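Local coordinates for Glyoxalase/bleomycin resistance protein/dioxygenase (Alicyclobacillus acidocaldarius subsp. acidocaldarius, PDB 3RRI) that belongs to the vicinal oxygen chelate superfamily of metalloproteins and may act as a dioxygenase, though its substrate is not established, at residues Y24-T29 with N121-K126. Numbering follows the deposited sequence.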
ATOM      1  N   TYR A  24     -19.727  25.472   8.901  1.00 21.21           N
ATOM      2  CA  TYR A  24     -18.303  25.535   9.221  1.00 21.53           C
ATOM      3  C   TYR A  24     -18.024  25.273  10.705  1.00 21.65           C
ATOM      4  O   TYR A  24     -17.166  24.461  11.030  1.00 21.26           O
ATOM      5  CB  TYR A  24     -17.696  26.884   8.791  1.00 21.93           C
ATOM      6  CG  TYR A  24     -16.271  27.069   9.252  1.00 23.20           C
ATOM      7  CD1 TYR A  24     -15.204  26.666   8.470  1.00 25.22           C
ATOM      8  CD2 TYR A  24     -15.981  27.627  10.498  1.00 20.84           C
ATOM      9  CE1 TYR A  24     -13.905  26.821   8.893  1.00 23.65           C
ATOM     10  CE2 TYR A  24     -14.677  27.802  10.932  1.00 22.80           C
ATOM     11  CZ  TYR A  24     -13.630  27.401  10.127  1.00 23.71           C
ATOM     12  OH  TYR A  24     -12.339  27.570  10.595  1.00 27.68           O
ATOM     13  N   ASP A  25     -18.761  25.966  11.575  0.63 22.17           N
ATOM     14  CA  ASP A  25     -18.604  25.825  13.036  0.63 22.77           C
ATOM     15  C   ASP A  25     -18.808  24.366  13.449  0.63 22.01           C
ATOM     16  O   ASP A  25     -18.060  23.827  14.273  0.63 22.64           O
ATOM     17  CB  ASP A  25     -19.618  26.717  13.779  0.63 22.81           C
ATOM     18  CG  ASP A  25     -19.377  28.229  13.573  0.63 24.64           C
ATOM     19  OD1 ASP A  25     -18.307  28.649  13.056  0.63 25.30           O
ATOM     20  OD2 ASP A  25     -20.291  29.010  13.949  0.63 26.98           O
ATOM     21  N   PHE A  26     -19.792  23.705  12.845  1.00 21.46           N
ATOM     22  CA  PHE A  26     -20.109  22.338  13.181  1.00 20.50           C
ATOM     23  C   PHE A  26     -19.037  21.389  12.635  1.00 20.88           C
ATOM     24  O   PHE A  26     -18.442  20.592  13.366  1.00 20.53           O
ATOM     25  CB  PHE A  26     -21.478  21.947  12.649  1.00 21.51           C
ATOM     26  CG  PHE A  26     -21.876  20.554  12.996  1.00 19.77           C
ATOM     27  CD1 PHE A  26     -22.512  20.290  14.220  1.00 19.93           C
ATOM     28  CD2 PHE A  26     -21.598  19.474  12.137  1.00 20.27           C
ATOM     29  CE1 PHE A  26     -22.849  19.006  14.552  1.00 19.43           C
ATOM     30  CE2 PHE A  26     -21.944  18.199  12.458  1.00 20.91           C
ATOM     31  CZ  PHE A  26     -22.565  17.950  13.692  1.00 20.40           C
ATOM     32  N   TYR A  27     -18.821  21.423  11.321  1.00 19.74           N
ATOM     33  CA  TYR A  27     -18.003  20.411  10.685  1.00 19.49           C
ATOM     34  C   TYR A  27     -16.502  20.594  10.895  1.00 18.27           C
ATOM     35  O   TYR A  27     -15.792  19.627  10.998  1.00 19.20           O
ATOM     36  CB  TYR A  27     -18.289  20.339   9.167  1.00 18.65           C
ATOM     37  CG  TYR A  27     -19.595  19.640   8.908  1.00 17.02           C
ATOM     38  CD1 TYR A  27     -19.690  18.263   9.014  1.00 16.87           C
ATOM     39  CD2 TYR A  27     -20.778  20.356   8.615  1.00 15.91           C
ATOM     40  CE1 TYR A  27     -20.887  17.603   8.844  1.00 15.81           C
ATOM     41  CE2 TYR A  27     -22.005  19.695   8.465  1.00 15.33           C
ATOM     42  CZ  TYR A  27     -22.062  18.311   8.567  1.00 14.69           C
ATOM     43  OH  TYR A  27     -23.236  17.642   8.399  1.00 18.37           O
ATOM     44  N   VAL A  28     -16.036  21.830  10.887  1.00 19.00           N
ATOM     45  CA  VAL A  28     -14.620  22.120  11.004  1.00 19.46           C
ATOM     46  C   VAL A  28     -14.283  22.327  12.482  1.00 21.08           C
ATOM     47  O   VAL A  28     -13.567  21.522  13.071  1.00 21.59           O
ATOM     48  CB  VAL A  28     -14.206  23.335  10.174  1.00 19.69           C
ATOM     49  CG1 VAL A  28     -12.756  23.656  10.376  1.00 19.78           C
ATOM     50  CG2 VAL A  28     -14.508  23.108   8.656  1.00 21.44           C
ATOM     51  N   THR A  29     -14.824  23.364  13.092  1.00 22.10           N
ATOM     52  CA  THR A  29     -14.390  23.708  14.440  1.00 22.42           C
ATOM     53  C   THR A  29     -14.688  22.598  15.440  1.00 22.41           C
ATOM     54  O   THR A  29     -13.803  22.230  16.222  1.00 23.01           O
ATOM     55  CB  THR A  29     -15.030  25.005  14.943  1.00 22.70           C
ATOM     56  OG1 THR A  29     -14.762  26.069  14.014  1.00 24.04           O
ATOM     57  CG2 THR A  29     -14.440  25.410  16.320  1.00 24.46           C
ATOM     58  N   ASN A 121     -29.351  17.370   9.432  1.00 19.43           N
ATOM     59  CA  ASN A 121     -28.728  16.213   8.800  1.00 19.41           C
ATOM     60  C   ASN A 121     -28.190  15.251   9.842  1.00 19.52           C
ATOM     61  O   ASN A 121     -27.564  15.695  10.830  1.00 20.54           O
ATOM     62  CB  ASN A 121     -27.578  16.642   7.893  1.00 18.26           C
ATOM     63  CG  ASN A 121     -28.068  17.439   6.707  1.00 19.19           C
ATOM     64  OD1 ASN A 121     -28.755  16.902   5.848  1.00 20.89           O
ATOM     65  ND2 ASN A 121     -27.756  18.708   6.696  1.00 19.38           N
ATOM     66  N   LEU A 122     -28.438  13.968   9.636  1.00 20.04           N
ATOM     67  CA  LEU A 122     -28.026  12.928  10.584  1.00 19.72           C
ATOM     68  C   LEU A 122     -26.721  12.249  10.125  1.00 19.95           C
ATOM     69  O   LEU A 122     -26.653  11.721   9.001  1.00 19.49           O
ATOM     70  CB  LEU A 122     -29.113  11.891  10.770  1.00 19.93           C
ATOM     71  CG  LEU A 122     -30.427  12.337  11.450  1.00 22.26           C
ATOM     72  CD1 LEU A 122     -31.387  11.171  11.505  1.00 24.11           C
ATOM     73  CD2 LEU A 122     -30.213  12.956  12.865  1.00 24.34           C
ATOM     74  N   LEU A 123     -25.714  12.273  11.002  1.00 20.39           N
ATOM     75  CA  LEU A 123     -24.431  11.630  10.808  1.00 20.06           C
ATOM     76  C   LEU A 123     -24.428  10.371  11.636  1.00 20.81           C
ATOM     77  O   LEU A 123     -24.603  10.452  12.859  1.00 22.72           O
ATOM     78  CB  LEU A 123     -23.306  12.520  11.276  1.00 20.10           C
ATOM     79  CG  LEU A 123     -22.991  13.774  10.442  1.00 18.97           C
ATOM     80  CD1 LEU A 123     -24.096  14.772  10.583  1.00 18.24           C
ATOM     81  CD2 LEU A 123     -21.640  14.350  10.844  1.00 22.03           C
ATOM     82  N   GLU A 124     -24.204   9.229  11.007  1.00 19.29           N
ATOM     83  CA  GLU A 124     -24.064   7.978  11.746  1.00 19.19           C
ATOM     84  C   GLU A 124     -22.655   7.429  11.605  1.00 19.64           C
ATOM     85  O   GLU A 124     -22.111   7.354  10.497  1.00 18.52           O
ATOM     86  CB  GLU A 124     -25.050   6.922  11.285  1.00 19.12           C
ATOM     87  CG  GLU A 124     -24.946   5.646  12.134  1.00 19.89           C
ATOM     88  CD  GLU A 124     -25.724   4.446  11.614  1.00 22.85           C
ATOM     89  OE1 GLU A 124     -26.038   4.390  10.396  1.00 23.72           O
ATOM     90  OE2 GLU A 124     -26.022   3.539  12.447  1.00 24.72           O
ATOM     91  N   PHE A 125     -22.036   7.049  12.720  1.00 17.59           N
ATOM     92  CA  PHE A 125     -20.735   6.414  12.721  1.00 17.42           C
ATOM     93  C   PHE A 125     -20.882   5.026  13.259  1.00 18.87           C
ATOM     94  O   PHE A 125     -21.660   4.835  14.199  1.00 19.22           O
ATOM     95  CB  PHE A 125     -19.715   7.240  13.501  1.00 17.73           C
ATOM     96  CG  PHE A 125     -19.541   8.605  12.929  1.00 18.08           C
ATOM     97  CD1 PHE A 125     -18.682   8.782  11.834  1.00 16.78           C
ATOM     98  CD2 PHE A 125     -20.262   9.676  13.377  1.00 20.15           C
ATOM     99  CE1 PHE A 125     -18.536  10.029  11.240  1.00 18.05           C
ATOM    100  CE2 PHE A 125     -20.103  10.924  12.783  1.00 19.25           C
ATOM    101  CZ  PHE A 125     -19.248  11.091  11.698  1.00 18.91           C
ATOM    102  N   LYS A 126     -20.190   4.067  12.655  1.00 18.39           N
ATOM    103  CA  LYS A 126     -20.383   2.666  12.964  1.00 19.02           C
ATOM    104  C   LYS A 126     -19.049   1.934  13.133  1.00 19.13           C
ATOM    105  O   LYS A 126     -18.033   2.327  12.589  1.00 18.84           O
ATOM    106  CB  LYS A 126     -21.158   1.945  11.839  1.00 20.23           C
ATOM    107  CG  LYS A 126     -22.547   2.452  11.561  1.00 21.26           C
ATOM    108  CD  LYS A 126     -23.352   1.486  10.663  1.00 21.00           C
ATOM    109  CE  LYS A 126     -23.048   1.775   9.164  1.00 24.99           C
ATOM    110  NZ  LYS A 126     -24.014   1.028   8.253  1.00 27.42           N
TER
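The hydroxyl of Tyr27 reaches from the helix 20-30 toward the start of the strand 122-128, where it hydrogen-bonds to Asp117 of the loop leading into that strand. Tyr27 OH also lies 3.7 Å from Leu123 CD1. Tyrosine suits this buried place because its ring is long enough to carry a hydroxyl to Asp117 while the ring itself packs against apolar neighbours. Asp117 ties the two sides together: its other carboxylate oxygen accepts a hydrogen bond from the backbone N of Asn121. In the βαβββ units from which vicinal oxygen chelate proteins are built, a helix packs against a sheet; here the helix following the first strand meets a strand of the second sheet in the buried interior, the contact's centre about 5 Å from the centre of the chain. Leu123, a branched apolar residue, divides its two methyls: CD1 goes to the hydroxyl, whereas CD2 sits 3.9 Å from Tyr27 CE1 and, more loosely, 4.2 Å from Phe26 CE2, at that ring's edge. Phe26 has CG anti to its backbone nitrogen (chi1 -179°) and Tyr27 has CG beside its own (chi1 -76°), which brings both rings to the same leucine. Phe26 CD2 stands 3.5 Å above the centre of the Tyr27 ring.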